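Local coordinates for leukocyte-associated immunoglobulin-like receptor 1 (Mus musculus, PDB 4ESK), which acts as an inhibitory collagen receptor of immune cells, restraining natural killer cells, B cells and T cells through recruited tyrosine phosphatases, at residues Asp37-Val42 and Trp88-Lys93. Residues are numbered along the deposited sequence; the frame is centred on the assembly and turned at random.
Sequences DLYNMV and WSERSK
Tyr39 reaches across to the start of strand 88-100 and meets it with the outer end of its ring. Its CE1 lies 4.1 Å from Trp88 CB, which sits at the ring edge close to the ring plane; the indole itself turns away, so Trp88 contributes its methylene rather than an aromatic stack. Two residues further along the strand, Glu90 CG comes within 3.6 Å of Tyr39 OH, meeting the phenol obliquely. The Glu90 chain bends at its second torsion (chi2 -68°), and its carboxylate stands nearly perpendicular to the phenol ring, at 84°. One ordered water joins the two polar ends: it lies in the ring plane, 2.5 Å from Tyr39 OH, and donates a longer bond of 3.2 Å to Glu90 OE2.

Tyr39 CG is anti to its carbonyl carbon (chi1 -57°), which directs the ring toward strand 88-100. Outside the two segments, Tyr39 O accepts a hydrogen bond from Thr56 OG1, and Tyr32 brings its own ring nearly parallel to that of Tyr39 while also touching Glu90. Strand 76-84 pairs with both segments: the backbones of Glu90 and Tyr82 are hydrogen-bonded, and Asn40 and Met41 both face Ser83 in a classic beta bulge. The tyrosine thus spans the central strand at the surface of one sheet of the immunoglobulin-like domain of the receptor, which is predicted to lie outside the cell, linking the entry to strand 41-46 with the beginning of strand 88-100.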
ATOM      1  N   ASP A  37       7.504 -12.884   8.671  1.00 17.66           N
ATOM      2  CA  ASP A  37       7.211 -14.323   8.755  1.00 19.99           C
ATOM      3  C   ASP A  37       6.055 -14.668   9.698  1.00 18.09           C
ATOM      4  O   ASP A  37       5.491 -15.763   9.603  1.00 18.47           O
ATOM      5  CB  ASP A  37       8.454 -15.116   9.211  1.00 22.36           C
ATOM      6  CG  ASP A  37       9.438 -15.372   8.095  1.00 26.69           C
ATOM      7  OD1 ASP A  37      10.661 -15.399   8.358  1.00 30.41           O
ATOM      8  OD2 ASP A  37       9.002 -15.574   6.947  1.00 30.61           O
ATOM      9  N   LEU A  38       5.703 -13.762  10.601  1.00 16.95           N
ATOM     10  CA  LEU A  38       4.655 -14.038  11.601  1.00 16.69           C
ATOM     11  C   LEU A  38       3.233 -13.952  11.034  1.00 17.35           C
ATOM     12  O   LEU A  38       2.290 -14.527  11.608  1.00 16.66           O
ATOM     13  CB  LEU A  38       4.759 -13.094  12.788  1.00 17.40           C
ATOM     14  CG  LEU A  38       6.086 -13.017  13.545  1.00 17.68           C
ATOM     15  CD1 LEU A  38       5.917 -12.163  14.784  1.00 17.95           C
ATOM     16  CD2 LEU A  38       6.605 -14.411  13.880  1.00 18.84           C
ATOM     17  N   TYR A  39       3.075 -13.221   9.929  1.00 16.55           N
ATOM     18  CA  TYR A  39       1.751 -12.920   9.364  1.00 17.88           C
ATOM     19  C   TYR A  39       1.627 -13.639   8.032  1.00 18.94           C
ATOM     20  O   TYR A  39       2.595 -13.673   7.264  1.00 20.94           O
ATOM     21  CB  TYR A  39       1.568 -11.400   9.230  1.00 18.55           C
ATOM     22  CG  TYR A  39       1.739 -10.701  10.562  1.00 17.94           C
ATOM     23  CD1 TYR A  39       0.709 -10.654  11.473  1.00 18.17           C
ATOM     24  CD2 TYR A  39       2.967 -10.170  10.947  1.00 18.57           C
ATOM     25  CE1 TYR A  39       0.857 -10.051  12.712  1.00 19.34           C
ATOM     26  CE2 TYR A  39       3.134  -9.578  12.190  1.00 18.87           C
ATOM     27  CZ  TYR A  39       2.070  -9.519  13.075  1.00 19.89           C
ATOM     28  OH  TYR A  39       2.191  -8.940  14.327  1.00 21.28           O
ATOM     29  N   ASN A  40       0.471 -14.248   7.776  1.00 17.84           N
ATOM     30  CA  ASN A  40       0.265 -15.012   6.545  1.00 17.99           C
ATOM     31  C   ASN A  40      -0.670 -14.347   5.523  1.00 15.98           C
ATOM     32  O   ASN A  40      -0.820 -14.858   4.424  1.00 15.22           O
ATOM     33  CB  ASN A  40      -0.183 -16.455   6.852  1.00 19.93           C
ATOM     34  CG  ASN A  40      -1.536 -16.535   7.513  1.00 21.93           C
ATOM     35  OD1 ASN A  40      -2.171 -15.527   7.814  1.00 22.14           O
ATOM     36  ND2 ASN A  40      -1.991 -17.781   7.760  1.00 25.85           N
ATOM     37  N   MET A  41      -1.284 -13.232   5.905  1.00 15.69           N
ATOM     38  CA  MET A  41      -2.118 -12.440   5.011  1.00 15.38           C
ATOM     39  C   MET A  41      -1.677 -10.984   5.008  1.00 13.86           C
ATOM     40  O   MET A  41      -1.239 -10.444   6.014  1.00 12.10           O
ATOM     41  CB  MET A  41      -3.583 -12.501   5.431  1.00 16.37           C
ATOM     42  CG  MET A  41      -4.201 -13.880   5.190  1.00 17.87           C
ATOM     43  SD  MET A  41      -4.305 -14.291   3.438  1.00 20.14           S
ATOM     44  CE  MET A  41      -5.393 -12.974   2.867  1.00 20.59           C
ATOM     45  N   VAL A  42      -1.837 -10.347   3.858  1.00 13.44           N
ATOM     46  CA  VAL A  42      -1.608  -8.915   3.766  1.00 13.45           C
ATOM     47  C   VAL A  42      -2.757  -8.306   2.970  1.00 13.23           C
ATOM     48  O   VAL A  42      -3.172  -8.833   1.923  1.00 13.50           O
ATOM     49  CB  VAL A  42      -0.238  -8.577   3.143  1.00 13.92           C
ATOM     50  CG1 VAL A  42      -0.055  -9.221   1.777  1.00 13.75           C
ATOM     51  CG2 VAL A  42      -0.061  -7.062   3.069  1.00 14.04           C
ATOM     52  N   TRP A  88      -4.523 -11.202  15.416  1.00 30.10           N
ATOM     53  CA  TRP A  88      -3.287 -10.454  15.267  1.00 28.49           C
ATOM     54  C   TRP A  88      -3.303  -9.670  14.017  1.00 25.26           C
ATOM     55  O   TRP A  88      -3.521 -10.238  12.959  1.00 22.86           O
ATOM     56  CB  TRP A  88      -2.127 -11.416  15.197  1.00 29.35           C
ATOM     57  CG  TRP A  88      -2.087 -12.310  16.389  1.00 31.34           C
ATOM     58  CD1 TRP A  88      -2.559 -13.613  16.489  1.00 33.23           C
ATOM     59  CD2 TRP A  88      -1.554 -11.989  17.715  1.00 32.39           C
ATOM     60  NE1 TRP A  88      -2.352 -14.108  17.757  1.00 33.23           N
ATOM     61  CE2 TRP A  88      -1.758 -13.187  18.540  1.00 33.63           C
ATOM     62  CE3 TRP A  88      -0.953 -10.873  18.284  1.00 33.14           C
ATOM     63  CZ2 TRP A  88      -1.364 -13.237  19.865  1.00 33.08           C
ATOM     64  CZ3 TRP A  88      -0.558 -10.940  19.621  1.00 33.60           C
ATOM     65  CH2 TRP A  88      -0.763 -12.098  20.389  1.00 34.23           C
ATOM     66  N   SER A  89      -3.019  -8.372  14.124  1.00 23.11           N
ATOM     67  CA  SER A  89      -2.822  -7.548  12.940  1.00 22.51           C
ATOM     68  C   SER A  89      -2.097  -6.248  13.283  1.00 21.91           C
ATOM     69  O   SER A  89      -2.157  -5.758  14.412  1.00 22.12           O
ATOM     70  CB  SER A  89      -4.149  -7.249  12.235  1.00 22.93           C
ATOM     71  OG  SER A  89      -4.925  -6.328  12.965  1.00 23.82           O
ATOM     72  N   GLU A  90      -1.389  -5.716  12.301  1.00 20.25           N
ATOM     73  CA  GLU A  90      -0.631  -4.486  12.459  1.00 20.01           C
ATOM     74  C   GLU A  90      -0.765  -3.717  11.172  1.00 18.13           C
ATOM     75  O   GLU A  90      -0.795  -4.322  10.096  1.00 16.67           O
ATOM     76  CB  GLU A  90       0.847  -4.764  12.716  1.00 21.47           C
ATOM     77  CG  GLU A  90       1.114  -5.553  14.004  1.00 23.24           C
ATOM     78  CD  GLU A  90       0.795  -4.791  15.285  1.00 25.24           C
ATOM     79  OE1 GLU A  90       0.501  -3.566  15.267  1.00 25.79           O
ATOM     80  OE2 GLU A  90       0.817  -5.444  16.344  1.00 27.79           O
ATOM     81  N   ARG A  91      -0.866  -2.405  11.305  1.00 17.30           N
ATOM     82  CA  ARG A  91      -1.120  -1.529  10.177  1.00 17.37           C
ATOM     83  C   ARG A  91       0.013  -0.535   9.982  1.00 15.19           C
ATOM     84  O   ARG A  91       0.663  -0.142  10.942  1.00 15.37           O
ATOM     85  CB  ARG A  91      -2.434  -0.772  10.362  1.00 20.21           C
ATOM     86  CG  ARG A  91      -2.396   0.337  11.404  1.00 23.73           C
ATOM     87  CD  ARG A  91      -3.710   1.086  11.499  1.00 28.16           C
ATOM     88  NE  ARG A  91      -4.176   1.506  10.178  1.00 31.11           N
ATOM     89  CZ  ARG A  91      -5.295   1.102   9.580  1.00 33.44           C
ATOM     90  NH1 ARG A  91      -6.154   0.276  10.170  1.00 36.23           N
ATOM     91  NH2 ARG A  91      -5.577   1.570   8.374  1.00 35.64           N
ATOM     92  N   SER A  92       0.230  -0.151   8.727  1.00 12.95           N
ATOM     93  CA  SER A  92       1.174   0.903   8.354  1.00 11.96           C
ATOM     94  C   SER A  92       0.590   2.297   8.504  1.00 11.60           C
ATOM     95  O   SER A  92      -0.581   2.469   8.840  1.00 11.91           O
ATOM     96  CB  SER A  92       1.575   0.709   6.892  1.00 11.29           C
ATOM     97  OG  SER A  92       0.501   1.084   6.024  1.00 11.17           O
ATOM     98  N   LYS A  93       1.431   3.307   8.232  1.00 11.47           N
ATOM     99  CA  LYS A  93       0.951   4.670   8.041  0.50 11.56           C
ATOM    100  C   LYS A  93      -0.046   4.697   6.893  1.00 11.73           C
ATOM    101  O   LYS A  93      -0.143   3.748   6.112  1.00 11.34           O
ATOM    102  CB  LYS A  93       2.106   5.622   7.734  0.50 11.69           C
ATOM    103  CG  LYS A  93       2.795   5.352   6.406  0.50 11.63           C
ATOM    104  CD  LYS A  93       4.222   5.892   6.361  0.50 11.79           C
ATOM    105  CE  LYS A  93       4.840   5.683   4.989  0.50 11.84           C
ATOM    106  NZ  LYS A  93       6.308   5.417   5.051  0.50 12.19           N
TER
HETATM  107  O   HOH W   1       0.481  -8.636  16.121  1.00 29.27           O